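Lectin (Trichosanthes anguina, PDB 4HR6) probably binds carbohydrate as part of a three-chain, nontoxic homologue of type II ribosome-inactivating proteins, with this chain related to their ribosome-inactivating part. Local coordinates at residues His36-Phe40 / Leu52-Thr56; Asp148-Glu152 / Leu197-His201; Ala91-Leu95 / Ser106-Ile110; Arg2-Leu6 / Thr17-Glu23; Phe40-Ala44 / Phe63-Phe67. All coordinates share one frame; numbering follows the deposited sequence.

Interaction 1 of 5, residues His36-Phe40 / Leu52-Thr56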
# COMPACT_ATOMS: atom_id res chain seq x y z
N HIS B 36 -20.36 -35.59 -8.85
CA HIS B 36 -19.21 -36.44 -9.27
C HIS B 36 -18.43 -35.80 -10.38
O HIS B 36 -17.62 -36.47 -11.00
CB HIS B 36 -19.67 -37.79 -9.84
CG HIS B 36 -20.77 -38.40 -9.08
ND1 HIS B 36 -20.71 -38.59 -7.72
CD2 HIS B 36 -21.99 -38.84 -9.48
CE1 HIS B 36 -21.85 -39.12 -7.31
NE2 HIS B 36 -22.64 -39.29 -8.36
N GLU B 37 -18.72 -34.54 -10.67
CA GLU B 37 -18.01 -33.79 -11.69
C GLU B 37 -17.14 -32.75 -11.02
O GLU B 37 -17.48 -32.25 -9.94
CB GLU B 37 -18.99 -33.08 -12.61
CG GLU B 37 -20.09 -33.95 -13.16
CD GLU B 37 -19.59 -35.00 -14.14
OE1 GLU B 37 -18.73 -34.70 -14.98
OE2 GLU B 37 -20.09 -36.14 -14.07
N SER B 38 -16.01 -32.44 -11.66
CA SER B 38 -15.15 -31.36 -11.27
C SER B 38 -14.70 -30.67 -12.55
O SER B 38 -14.79 -31.23 -13.65
CB SER B 38 -13.97 -31.88 -10.44
OG SER B 38 -13.14 -32.75 -11.20
N TYR B 39 -14.24 -29.43 -12.42
CA TYR B 39 -13.90 -28.64 -13.60
C TYR B 39 -12.56 -27.98 -13.38
O TYR B 39 -12.32 -27.38 -12.34
CB TYR B 39 -14.99 -27.62 -13.89
CG TYR B 39 -16.34 -28.25 -14.05
CD1 TYR B 39 -17.12 -28.50 -12.95
CD2 TYR B 39 -16.80 -28.64 -15.30
CE1 TYR B 39 -18.35 -29.11 -13.07
CE2 TYR B 39 -18.02 -29.26 -15.43
CZ TYR B 39 -18.80 -29.49 -14.31
OH TYR B 39 -20.03 -30.10 -14.40
N PHE B 40 -11.68 -28.14 -14.37
CA PHE B 40 -10.30 -27.72 -14.27
C PHE B 40 -10.05 -26.73 -15.38
O PHE B 40 -10.54 -26.93 -16.49
CB PHE B 40 -9.36 -28.91 -14.45
CG PHE B 40 -9.20 -29.75 -13.22
CD1 PHE B 40 -10.21 -30.60 -12.82
CD2 PHE B 40 -8.03 -29.71 -12.48
CE1 PHE B 40 -10.06 -31.38 -11.68
CE2 PHE B 40 -7.88 -30.47 -11.34
CZ PHE B 40 -8.89 -31.32 -10.94
N LEU B 52 -6.20 -33.47 -6.96
CA LEU B 52 -7.48 -32.86 -6.58
C LEU B 52 -8.66 -33.55 -7.22
O LEU B 52 -8.65 -33.83 -8.41
CB LEU B 52 -7.54 -31.39 -7.00
CG LEU B 52 -6.55 -30.42 -6.38
CD1 LEU B 52 -6.57 -29.11 -7.15
CD2 LEU B 52 -6.88 -30.21 -4.91
N PHE B 53 -9.70 -33.75 -6.43
CA PHE B 53 -10.98 -34.25 -6.92
C PHE B 53 -10.80 -35.53 -7.73
O PHE B 53 -11.41 -35.70 -8.78
CB PHE B 53 -11.72 -33.16 -7.72
CG PHE B 53 -11.80 -31.83 -7.01
CD1 PHE B 53 -12.24 -31.74 -5.69
CD2 PHE B 53 -11.43 -30.66 -7.65
CE1 PHE B 53 -12.30 -30.52 -5.04
CE2 PHE B 53 -11.49 -29.44 -7.00
CZ PHE B 53 -11.92 -29.37 -5.70
N THR B 54 -9.97 -36.42 -7.22
CA THR B 54 -9.57 -37.61 -7.98
C THR B 54 -10.66 -38.68 -8.03
O THR B 54 -10.63 -39.55 -8.87
CB THR B 54 -8.28 -38.22 -7.41
OG1 THR B 54 -8.40 -38.36 -5.98
CG2 THR B 54 -7.12 -37.29 -7.71
N ASP B 55 -11.63 -38.59 -7.13
CA ASP B 55 -12.82 -39.44 -7.17
C ASP B 55 -13.98 -38.73 -7.88
O ASP B 55 -15.12 -38.87 -7.45
CB ASP B 55 -13.23 -39.77 -5.74
CG ASP B 55 -13.55 -38.53 -4.94
OD1 ASP B 55 -12.75 -37.57 -4.98
OD2 ASP B 55 -14.62 -38.48 -4.31
N THR B 56 -13.70 -37.98 -8.94
CA THR B 56 -14.72 -37.31 -9.74
C THR B 56 -14.37 -37.48 -11.19
O THR B 56 -13.24 -37.85 -11.52
CB THR B 56 -14.83 -35.79 -9.40
OG1 THR B 56 -13.67 -35.07 -9.87
CG2 THR B 56 -14.94 -35.60 -7.94
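Ser38 and Thr56 meet hydroxyl to hydroxyl, OG to OG1 at 2.7 Å, close enough for a hydrogen bond between strand 37-40 and the loop that follows helix 46-51, although the Ser38 proton may instead go to His57 O. Both oxygens sit between their own backbone N and carbonyl carbon (chi1 64° and 70°), which turns each toward the other segment. Thr56 OG1 also donates to Phe53 O, 2.6 Å away, bridging the type I turn from Phe53 to Thr56.

Apolar packing fills in beside this polar pair. Ser38 CB rests 3.8 Å from Phe53 CB, while Phe40 CZ lies 4.2 Å from both Leu52 CB and Phe53 CD2. The Phe40 ring turns an edge to the loop backbone, with Leu52 O near its plane, and it stacks on Phe49 of the helix. Backbone meets backbone at the far end, where His36 O comes within 3.3 Å of Thr56 CA.

Strands 37-40 and 57-60 run parallel, joined through helix 46-51 as a beta-alpha-beta crossover, and segment 52-56 is its return loop. The hydroxyl pair ties the Phe53-Thr56 turn to the strand at the buried Ser38, while Phe40 adds apolar packing against Leu52 and Phe53.

Interaction 2 of 5, residues Asp148-Glu152 / Leu197-His201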
# COMPACT_ATOMS: atom_id res chain seq x y z
N ASP B 148 -3.57 -6.28 -12.75
CA ASP B 148 -2.64 -6.55 -13.82
C ASP B 148 -1.16 -6.42 -13.41
O ASP B 148 -0.30 -7.01 -14.06
CB ASP B 148 -2.94 -5.63 -15.01
CG ASP B 148 -4.25 -5.97 -15.71
OD1 ASP B 148 -4.83 -7.05 -15.48
OD2 ASP B 148 -4.69 -5.14 -16.51
N ASN B 149 -0.86 -5.66 -12.36
CA ASN B 149 0.55 -5.43 -11.95
C ASN B 149 1.00 -6.15 -10.70
O ASN B 149 2.12 -5.93 -10.25
CB ASN B 149 0.79 -3.94 -11.77
CG ASN B 149 0.91 -3.21 -13.09
OD1 ASN B 149 1.86 -3.41 -13.82
ND2 ASN B 149 -0.06 -2.41 -13.42
N TRP B 150 0.16 -7.00 -10.12
CA TRP B 150 0.50 -7.65 -8.84
C TRP B 150 1.80 -8.43 -8.87
O TRP B 150 2.59 -8.39 -7.91
CB TRP B 150 -0.62 -8.60 -8.43
CG TRP B 150 -0.36 -9.34 -7.21
CD1 TRP B 150 -0.25 -8.84 -5.96
CD2 TRP B 150 -0.20 -10.77 -7.09
NE1 TRP B 150 -0.03 -9.85 -5.05
CE2 TRP B 150 0.02 -11.04 -5.72
CE3 TRP B 150 -0.20 -11.83 -8.00
CZ2 TRP B 150 0.23 -12.34 -5.23
CZ3 TRP B 150 0.01 -13.12 -7.52
CH2 TRP B 150 0.21 -13.36 -6.15
N SER B 151 2.01 -9.18 -9.94
CA SER B 151 3.24 -9.95 -10.09
C SER B 151 4.46 -9.05 -10.13
O SER B 151 5.44 -9.30 -9.44
CB SER B 151 3.19 -10.77 -11.39
OG SER B 151 4.38 -11.53 -11.47
N GLU B 152 4.38 -8.02 -10.95
CA GLU B 152 5.45 -7.05 -11.12
C GLU B 152 5.71 -6.24 -9.84
O GLU B 152 6.86 -5.99 -9.50
CB GLU B 152 5.05 -6.12 -12.25
CG GLU B 152 6.10 -5.11 -12.67
CD GLU B 152 7.38 -5.73 -13.21
OE1 GLU B 152 7.36 -6.89 -13.67
OE2 GLU B 152 8.42 -5.04 -13.16
N LEU B 197 -0.53 -9.44 0.17
CA LEU B 197 0.15 -10.70 -0.11
C LEU B 197 1.04 -10.49 -1.32
O LEU B 197 0.64 -9.82 -2.26
CB LEU B 197 -0.86 -11.79 -0.44
CG LEU B 197 -1.73 -12.35 0.68
CD1 LEU B 197 -2.73 -13.33 0.10
CD2 LEU B 197 -0.92 -13.00 1.78
N GLN B 198 2.24 -11.08 -1.31
CA GLN B 198 3.10 -10.94 -2.48
C GLN B 198 3.54 -12.28 -3.04
O GLN B 198 3.82 -13.23 -2.31
CB GLN B 198 4.29 -10.02 -2.21
CG GLN B 198 5.28 -10.49 -1.17
CD GLN B 198 6.34 -9.45 -0.89
OE1 GLN B 198 7.12 -9.10 -1.76
NE2 GLN B 198 6.37 -8.95 0.34
N LEU B 199 3.57 -12.33 -4.37
CA LEU B 199 4.10 -13.48 -5.09
C LEU B 199 5.61 -13.60 -4.87
O LEU B 199 6.34 -12.62 -4.99
CB LEU B 199 3.82 -13.32 -6.58
CG LEU B 199 4.17 -14.49 -7.52
CD1 LEU B 199 3.28 -15.69 -7.27
CD2 LEU B 199 4.02 -14.01 -8.95
N TYR B 200 6.06 -14.81 -4.54
CA TYR B 200 7.49 -15.12 -4.46
C TYR B 200 8.20 -15.08 -5.83
O TYR B 200 7.77 -15.70 -6.78
CB TYR B 200 7.68 -16.50 -3.84
CG TYR B 200 9.12 -16.92 -3.79
CD1 TYR B 200 9.67 -17.73 -4.79
CD2 TYR B 200 9.95 -16.50 -2.75
CE1 TYR B 200 10.99 -18.11 -4.75
CE2 TYR B 200 11.27 -16.89 -2.71
CZ TYR B 200 11.78 -17.69 -3.72
OH TYR B 200 13.09 -18.09 -3.68
N HIS B 201 9.28 -14.32 -5.91
CA HIS B 201 10.15 -14.33 -7.10
C HIS B 201 11.56 -14.71 -6.70
O HIS B 201 12.19 -15.50 -7.40
CB HIS B 201 10.21 -12.96 -7.77
CG HIS B 201 8.98 -12.58 -8.51
ND1 HIS B 201 8.75 -12.94 -9.82
CD2 HIS B 201 7.91 -11.83 -8.15
CE1 HIS B 201 7.60 -12.44 -10.22
NE2 HIS B 201 7.07 -11.75 -9.23
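Trp150 lays one face of its indole against Leu199 and points its N-H edge at the backbone of Leu197. Over the face, Leu199 CB stands 4.0 Å from the centroid of the six-membered ring, a CH-pi contact that reaches in as close as 3.6 Å from CB to Trp150 CH2. The two side chains cross at about a right angle. At the edge, Trp150 NE1 donates to Leu197 O at 2.9 Å in a nearly straight bond (166°), and the oxygen lies almost in the ring plane, so the bond and the facial contact together fix how the indole is turned. With CG anti to the backbone N (chi1 177°), the ring swings off the helix toward the C-terminal segment.

The second flat group, the imidazole of His201, presents its edge to Ser151. His201 NE2 donates to Ser151 O at 3.0 Å, a more bent bond (141°) that arrives from above the carbonyl plane. This carbonyl lies where the helix is kinked, Ser151 and Glu152 lacking the usual N-H bonds to the preceding turn. Between the two aromatic groups, Leu199 CD2 touches Ser151 OG at 3.6 Å.

Active relatives such as ricin carry a tryptophan in the equivalent helix, close to the active site. Here Trp150 also meets Lys119 at the end of helix 103-119 (cation-pi) and Phe120 just after it, while Leu37 of a neighbouring chain packs on the indole. Further along helix 141-159, Ser154 and Gln158 bond to Leu199 and His201, laying segment 197-201 alongside the helix, which strand 166-174 touches through Asn149 and Glu152.

Interaction 3 of 5, residues Ala91-Leu95 / Ser106-Ile110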
# COMPACT_ATOMS: atom_id res chain seq x y z
N ALA B 91 -23.19 -15.71 -9.43
CA ALA B 91 -21.99 -16.41 -9.88
C ALA B 91 -21.84 -17.79 -9.22
O ALA B 91 -21.57 -18.77 -9.90
CB ALA B 91 -20.76 -15.57 -9.61
N ILE B 92 -22.07 -17.86 -7.92
CA ILE B 92 -21.98 -19.12 -7.22
C ILE B 92 -22.99 -20.12 -7.83
O ILE B 92 -22.62 -21.26 -8.20
CB ILE B 92 -22.22 -18.91 -5.70
CG1 ILE B 92 -21.04 -18.15 -5.10
CG2 ILE B 92 -22.36 -20.24 -4.98
CD1 ILE B 92 -21.27 -17.68 -3.67
N SER B 93 -24.23 -19.68 -8.00
CA SER B 93 -25.27 -20.52 -8.60
C SER B 93 -24.91 -21.05 -9.96
O SER B 93 -25.17 -22.22 -10.24
CB SER B 93 -26.61 -19.77 -8.69
OG SER B 93 -27.09 -19.52 -7.38
N ASN B 94 -24.35 -20.19 -10.81
CA ASN B 94 -23.99 -20.59 -12.15
C ASN B 94 -22.90 -21.66 -12.16
O ASN B 94 -22.91 -22.56 -13.01
CB ASN B 94 -23.49 -19.40 -12.96
CG ASN B 94 -24.55 -18.35 -13.18
OD1 ASN B 94 -25.73 -18.64 -13.34
ND2 ASN B 94 -24.12 -17.09 -13.18
N LEU B 95 -21.91 -21.52 -11.27
CA LEU B 95 -20.88 -22.53 -11.09
C LEU B 95 -21.48 -23.83 -10.56
O LEU B 95 -21.11 -24.90 -11.01
CB LEU B 95 -19.78 -22.07 -10.14
CG LEU B 95 -18.75 -21.01 -10.56
CD1 LEU B 95 -17.42 -21.21 -9.85
CD2 LEU B 95 -18.53 -20.97 -12.04
N SER B 106 -18.91 -15.69 -14.45
CA SER B 106 -19.01 -16.01 -13.03
C SER B 106 -17.63 -16.13 -12.39
O SER B 106 -17.44 -15.65 -11.28
CB SER B 106 -19.87 -17.25 -12.81
OG SER B 106 -21.13 -17.11 -13.45
N PHE B 107 -16.67 -16.72 -13.11
CA PHE B 107 -15.29 -16.77 -12.61
C PHE B 107 -14.69 -15.36 -12.42
O PHE B 107 -14.04 -15.08 -11.43
CB PHE B 107 -14.39 -17.62 -13.53
CG PHE B 107 -14.38 -19.08 -13.18
CD1 PHE B 107 -14.71 -20.03 -14.14
CD2 PHE B 107 -14.05 -19.51 -11.91
CE1 PHE B 107 -14.69 -21.39 -13.82
CE2 PHE B 107 -14.04 -20.86 -11.58
CZ PHE B 107 -14.36 -21.80 -12.54
N LEU B 108 -14.91 -14.48 -13.38
CA LEU B 108 -14.44 -13.09 -13.27
C LEU B 108 -14.94 -12.39 -11.99
O LEU B 108 -14.17 -11.72 -11.28
CB LEU B 108 -14.87 -12.33 -14.50
CG LEU B 108 -13.87 -11.94 -15.59
CD1 LEU B 108 -12.51 -12.56 -15.47
CD2 LEU B 108 -14.47 -12.17 -16.98
N VAL B 109 -16.20 -12.60 -11.66
CA VAL B 109 -16.75 -12.06 -10.43
C VAL B 109 -16.07 -12.64 -9.20
O VAL B 109 -15.60 -11.91 -8.31
CB VAL B 109 -18.27 -12.31 -10.36
CG1 VAL B 109 -18.83 -11.85 -9.03
CG2 VAL B 109 -18.99 -11.59 -11.50
N ILE B 110 -16.01 -13.97 -9.15
CA ILE B 110 -15.54 -14.67 -7.97
C ILE B 110 -14.05 -14.42 -7.74
O ILE B 110 -13.64 -14.14 -6.62
CB ILE B 110 -15.83 -16.18 -8.09
CG1 ILE B 110 -17.33 -16.44 -7.91
CG2 ILE B 110 -15.06 -16.96 -7.04
CD1 ILE B 110 -17.81 -17.72 -8.54
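Ala91 is the small bump where the helices come together: its CB drops into the hollow formed by Ser106, Val109 and Ile110. Ala91 CB lies 3.7 Å from Ser106 CB and 3.8 Å from Ile110 CD1, with the CB of Val109 closing the third side. In return, Ser106 CB sits against Ala91 O, and the two CA atoms are 4.4 Å apart.

One turn along, Leu95 is the larger projection. CD1 meets Ile110 CD1 tip to tip at 3.7 Å and also touches the rim of Phe107 at CE2; CD2 is poised over the centre of the Phe107 ring, 4.3 Å from the centroid and 11° off the normal, a CH-pi contact.

These are consecutive helices of the ribosome-inactivating-protein fold, 85-96 and 103-119, and their short segments cross at -133° with axes 9.2 Å apart. Leu8 of strand 3-9 covers Ile92 and Ile110, bringing the sheet against this helical pair.

Asn94 supplies the polar element. Its ND2 donates to Ser106 OG at 3.0 Å, with the oxygen close to the amide plane. Ser106 OG, turned beside its own backbone N (chi1 -53°), is also hydrogen-bonded to Leu102 O, so this buried hydroxyl is held from two directions.

Interaction 4 of 5, residues Arg2-Leu6 / Thr17-Glu23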
# COMPACT_ATOMS: atom_id res chain seq x y z
N ARG B 2 0.12 -28.16 -1.99
CA ARG B 2 0.19 -26.98 -2.80
C ARG B 2 -1.15 -26.27 -3.05
O ARG B 2 -1.17 -25.13 -3.50
CB ARG B 2 0.83 -27.34 -4.10
CG ARG B 2 1.06 -26.16 -5.00
CD ARG B 2 2.04 -26.53 -6.07
NE ARG B 2 1.83 -25.71 -7.23
CZ ARG B 2 2.50 -25.89 -8.36
NH1 ARG B 2 3.44 -26.84 -8.45
NH2 ARG B 2 2.25 -25.10 -9.41
N PHE B 3 -2.26 -26.93 -2.73
CA PHE B 3 -3.57 -26.41 -3.07
C PHE B 3 -4.37 -26.05 -1.82
O PHE B 3 -4.40 -26.79 -0.84
CB PHE B 3 -4.29 -27.40 -3.99
CG PHE B 3 -3.54 -27.66 -5.26
CD1 PHE B 3 -2.81 -28.82 -5.44
CD2 PHE B 3 -3.48 -26.70 -6.25
CE1 PHE B 3 -2.08 -29.03 -6.58
CE2 PHE B 3 -2.74 -26.90 -7.39
CZ PHE B 3 -2.04 -28.07 -7.56
N TYR B 4 -5.01 -24.89 -1.87
CA TYR B 4 -5.84 -24.39 -0.79
C TYR B 4 -7.30 -24.45 -1.24
O TYR B 4 -7.62 -24.04 -2.36
CB TYR B 4 -5.42 -22.97 -0.48
CG TYR B 4 -6.14 -22.29 0.64
CD1 TYR B 4 -6.06 -22.76 1.95
CD2 TYR B 4 -6.86 -21.12 0.41
CE1 TYR B 4 -6.70 -22.08 2.99
CE2 TYR B 4 -7.50 -20.46 1.43
CZ TYR B 4 -7.42 -20.93 2.71
OH TYR B 4 -8.07 -20.22 3.70
N LEU B 5 -8.16 -24.96 -0.37
CA LEU B 5 -9.58 -25.13 -0.68
C LEU B 5 -10.40 -24.14 0.07
O LEU B 5 -10.15 -23.81 1.22
CB LEU B 5 -10.08 -26.52 -0.30
CG LEU B 5 -9.45 -27.72 -0.99
CD1 LEU B 5 -10.09 -29.00 -0.48
CD2 LEU B 5 -9.58 -27.62 -2.50
N LEU B 6 -11.47 -23.74 -0.58
CA LEU B 6 -12.19 -22.59 -0.19
C LEU B 6 -13.63 -22.81 -0.61
O LEU B 6 -13.90 -23.09 -1.77
CB LEU B 6 -11.55 -21.46 -0.95
CG LEU B 6 -11.80 -20.08 -0.49
CD1 LEU B 6 -10.52 -19.30 -0.74
CD2 LEU B 6 -12.99 -19.56 -1.26
N THR B 17 -16.75 -25.72 -4.04
CA THR B 17 -15.43 -25.74 -3.47
C THR B 17 -14.44 -25.35 -4.56
O THR B 17 -14.38 -25.98 -5.60
CB THR B 17 -15.06 -27.12 -2.93
OG1 THR B 17 -15.92 -27.43 -1.85
CG2 THR B 17 -13.64 -27.14 -2.42
N LEU B 18 -13.65 -24.33 -4.26
CA LEU B 18 -12.73 -23.76 -5.20
C LEU B 18 -11.30 -24.04 -4.75
O LEU B 18 -10.96 -23.84 -3.58
CB LEU B 18 -13.02 -22.27 -5.25
CG LEU B 18 -12.20 -21.40 -6.16
CD1 LEU B 18 -12.59 -21.60 -7.60
CD2 LEU B 18 -12.43 -19.96 -5.72
N ALA B 19 -10.47 -24.52 -5.67
CA ALA B 19 -9.10 -24.90 -5.35
C ALA B 19 -8.11 -23.89 -5.92
O ALA B 19 -8.22 -23.48 -7.07
CB ALA B 19 -8.79 -26.30 -5.88
N ILE B 20 -7.17 -23.49 -5.09
CA ILE B 20 -6.25 -22.41 -5.40
C ILE B 20 -4.83 -22.91 -5.26
O ILE B 20 -4.48 -23.49 -4.24
CB ILE B 20 -6.45 -21.22 -4.44
CG1 ILE B 20 -7.60 -20.33 -4.92
CG2 ILE B 20 -5.21 -20.36 -4.35
CD1 ILE B 20 -8.96 -20.88 -4.65
N ASP B 21 -4.02 -22.67 -6.29
CA ASP B 21 -2.60 -22.99 -6.30
C ASP B 21 -1.89 -21.93 -5.46
O ASP B 21 -1.91 -20.78 -5.83
CB ASP B 21 -2.10 -22.93 -7.74
CG ASP B 21 -0.66 -23.46 -7.92
OD1 ASP B 21 0.10 -23.52 -6.94
OD2 ASP B 21 -0.30 -23.80 -9.06
N VAL B 22 -1.29 -22.29 -4.33
CA VAL B 22 -0.64 -21.28 -3.46
C VAL B 22 0.64 -20.71 -4.07
O VAL B 22 1.10 -19.65 -3.68
CB VAL B 22 -0.33 -21.82 -2.04
CG1 VAL B 22 -1.58 -22.46 -1.44
CG2 VAL B 22 0.80 -22.84 -2.06
N GLU B 23 1.19 -21.40 -5.06
CA GLU B 23 2.42 -20.95 -5.69
C GLU B 23 2.22 -19.75 -6.63
O GLU B 23 3.09 -18.88 -6.69
CB GLU B 23 3.07 -22.12 -6.41
CG GLU B 23 4.58 -22.04 -6.41
CD GLU B 23 5.23 -23.27 -6.98
OE1 GLU B 23 5.78 -23.17 -8.10
OE2 GLU B 23 5.17 -24.33 -6.31
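Strands 3-9 and 15-21 form an antiparallel beta hairpin at one edge of this chain's large N-terminal sheet, and Arg2-Leu6 with Thr17-Glu23 make up its open end. Tyr4 with Ile20 and Leu6 with Leu18 are the hydrogen-bonded pairs. Tyr4 N to Ile20 O and Ile20 N to Tyr4 O are both 2.8 Å; Leu18 N to Leu6 O matches them, but Leu6 N to Leu18 O is weak. Val22 N adds a straight bond to Arg2 O at 3.0 Å.

Phe3, Leu5, Ala19 and Asp21 share one face of the sheet, Tyr4, Leu6, Leu18 and Ile20 the other. Leu5 CD2 rests 3.7 Å from Ala19 CB, and Phe3 reaches helix 46-51. Tyr4 CB meets Val22 CG1, and Tyr4 OH bonds Glu23 of a neighbouring chain.

At the open end Arg2 grips Asp21 side-on, its chain extended from CG to NE. Arg2 NE binds Asp21 OD1 at 2.8 Å and NH2 binds OD2 at 2.9 Å. Glu23 of this chain stacks its carboxylate over the guanidinium, planes 27° apart, in a long, purely electrostatic salt bridge. Asp21 OD1 also takes Glu23 N in an Asx turn, Arg2 NE and Glu23 N reaching it from opposite faces of the carboxylate.

Interaction 5 of 5, residues Phe40-Ala44 / Phe63-Phe67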
# COMPACT_ATOMS: atom_id res chain seq x y z
N PHE B 40 -11.68 -28.14 -14.37
CA PHE B 40 -10.30 -27.72 -14.27
C PHE B 40 -10.05 -26.73 -15.38
O PHE B 40 -10.54 -26.93 -16.49
CB PHE B 40 -9.36 -28.91 -14.45
CG PHE B 40 -9.20 -29.75 -13.22
CD1 PHE B 40 -10.21 -30.60 -12.82
CD2 PHE B 40 -8.03 -29.71 -12.48
CE1 PHE B 40 -10.06 -31.38 -11.68
CE2 PHE B 40 -7.88 -30.47 -11.34
CZ PHE B 40 -8.89 -31.32 -10.94
N PHE B 41 -9.31 -25.67 -15.07
CA PHE B 41 -8.86 -24.76 -16.12
C PHE B 41 -7.89 -25.49 -17.03
O PHE B 41 -7.17 -26.38 -16.60
CB PHE B 41 -8.20 -23.51 -15.52
CG PHE B 41 -9.18 -22.52 -14.96
CD1 PHE B 41 -9.52 -22.55 -13.62
CD2 PHE B 41 -9.80 -21.60 -15.78
CE1 PHE B 41 -10.44 -21.66 -13.09
CE2 PHE B 41 -10.73 -20.70 -15.26
CZ PHE B 41 -11.05 -20.73 -13.91
N LEU B 42 -7.88 -25.06 -18.28
CA LEU B 42 -7.06 -25.62 -19.32
C LEU B 42 -5.56 -25.57 -18.95
O LEU B 42 -4.80 -26.45 -19.31
CB LEU B 42 -7.34 -24.86 -20.61
CG LEU B 42 -6.75 -25.33 -21.94
CD1 LEU B 42 -7.04 -26.81 -22.19
CD2 LEU B 42 -7.33 -24.46 -23.04
N ASN B 43 -5.15 -24.55 -18.20
CA ASN B 43 -3.76 -24.42 -17.82
C ASN B 43 -3.54 -24.78 -16.37
O ASN B 43 -2.52 -24.41 -15.80
CB ASN B 43 -3.27 -23.01 -18.12
CG ASN B 43 -3.93 -21.97 -17.24
OD1 ASN B 43 -5.08 -22.13 -16.85
ND2 ASN B 43 -3.22 -20.91 -16.94
N ALA B 44 -4.45 -25.51 -15.75
CA ALA B 44 -4.17 -26.00 -14.40
C ALA B 44 -2.89 -26.82 -14.44
O ALA B 44 -2.66 -27.56 -15.41
CB ALA B 44 -5.29 -26.87 -13.88
N PHE B 63 -11.01 -22.70 -21.55
CA PHE B 63 -10.32 -21.43 -21.35
C PHE B 63 -9.42 -21.58 -20.13
O PHE B 63 -9.57 -22.53 -19.35
CB PHE B 63 -11.30 -20.26 -21.14
CG PHE B 63 -12.41 -20.57 -20.19
CD1 PHE B 63 -12.26 -20.39 -18.84
CD2 PHE B 63 -13.61 -21.07 -20.65
CE1 PHE B 63 -13.29 -20.68 -17.97
CE2 PHE B 63 -14.64 -21.38 -19.80
CZ PHE B 63 -14.48 -21.18 -18.45
N ASP B 64 -8.49 -20.64 -19.97
CA ASP B 64 -7.55 -20.72 -18.88
C ASP B 64 -7.83 -19.63 -17.84
O ASP B 64 -8.79 -18.86 -17.97
CB ASP B 64 -6.09 -20.78 -19.39
CG ASP B 64 -5.61 -19.52 -20.03
OD1 ASP B 64 -5.90 -18.42 -19.52
OD2 ASP B 64 -4.87 -19.64 -21.02
N ASN B 65 -7.04 -19.62 -16.78
CA ASN B 65 -7.33 -18.78 -15.65
C ASN B 65 -6.72 -17.39 -15.75
O ASN B 65 -6.70 -16.67 -14.78
CB ASN B 65 -6.93 -19.47 -14.34
CG ASN B 65 -5.48 -19.87 -14.30
OD1 ASN B 65 -4.65 -19.30 -14.97
ND2 ASN B 65 -5.17 -20.85 -13.47
N THR B 66 -6.19 -17.01 -16.90
CA THR B 66 -5.70 -15.65 -17.06
C THR B 66 -6.92 -14.76 -17.29
O THR B 66 -7.94 -15.20 -17.84
CB THR B 66 -4.78 -15.49 -18.26
OG1 THR B 66 -5.51 -15.80 -19.46
CG2 THR B 66 -3.54 -16.39 -18.15
N PHE B 67 -6.81 -13.50 -16.89
CA PHE B 67 -7.90 -12.55 -17.11
C PHE B 67 -8.23 -12.38 -18.59
O PHE B 67 -9.40 -12.30 -18.96
CB PHE B 67 -7.59 -11.20 -16.50
CG PHE B 67 -7.61 -11.20 -15.01
CD1 PHE B 67 -6.49 -10.84 -14.29
CD2 PHE B 67 -8.77 -11.54 -14.32
CE1 PHE B 67 -6.50 -10.85 -12.91
CE2 PHE B 67 -8.79 -11.54 -12.93
CZ PHE B 67 -7.66 -11.20 -12.23
O HOH W 1 -2.62 -22.46 -13.45
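Leu42 N donates to Phe63 O at 3.2 Å, nearly straight at 170°, tying the type I turn Phe41-Ala44 to the loop that leads into helix 67-74.

Asn43 makes the side-chain hydrogen bonds between the loops, and its amide uses both ends. OD1 accepts from Asn65 N at 3.2 Å, while ND2 donates to Asn65 OD1 at 2.9 Å with that oxygen close to the plane of the Asn43 amide. The two amides are turned 70° apart, and the donor stands well above the plane of the Asn65 carbonyl. Asn43 is able to do this because CG lies between its backbone N and carbonyl carbon (chi1 67°), folding the amide back toward the other loop. A water adds a further link, donating to Asn43 O and accepting from Asn65 ND2, and the same ND2 bonds Ala27 O.

Phe41 fills the apolar side. Asn65 CB sits over the centre of its ring, 3.9 Å from the centroid, as a CH-pi contact, and Phe63 O lies at the ring edge. Phe63 then meets Phe41 obliquely, CE1 to CE2 at 3.7 Å. Beyond them Phe107 of helix 103-119 touches Phe41, which places this face against the helical core.

Asp64 OD1 accepts both Thr66 OG1 (2.6 Å) and Thr66 N. The second bond closes an Asx turn, and Thr66 OG1 reaches Ser69 N, so the loop ends in a classical N-cap that starts helix 67-74.

In the fold
Interaction 3 is the fully buried helix-helix contact, mostly apolar with one shared hydroxyl, and interaction 4 is largely buried but depends on regular strand pairing. Interactions 1, 2 and 5 are partly buried and each bring a loop against a strand, a helix or another loop, tied by a few polar bonds. Interactions 1 and 5 start from the same stretch of chain: interaction 1 packs along strand 37-40, interaction 5 holds the loop just after it. Interaction 1 also packs on the hairpin of interaction 4 through Leu52 and Phe53. Phe107 carries interaction 3 to both interaction 5, through Phe41 and Phe63, and interaction 4, through Leu18. Interaction 2 lies apart, touching only interaction 4, where Leu199 meets Glu23.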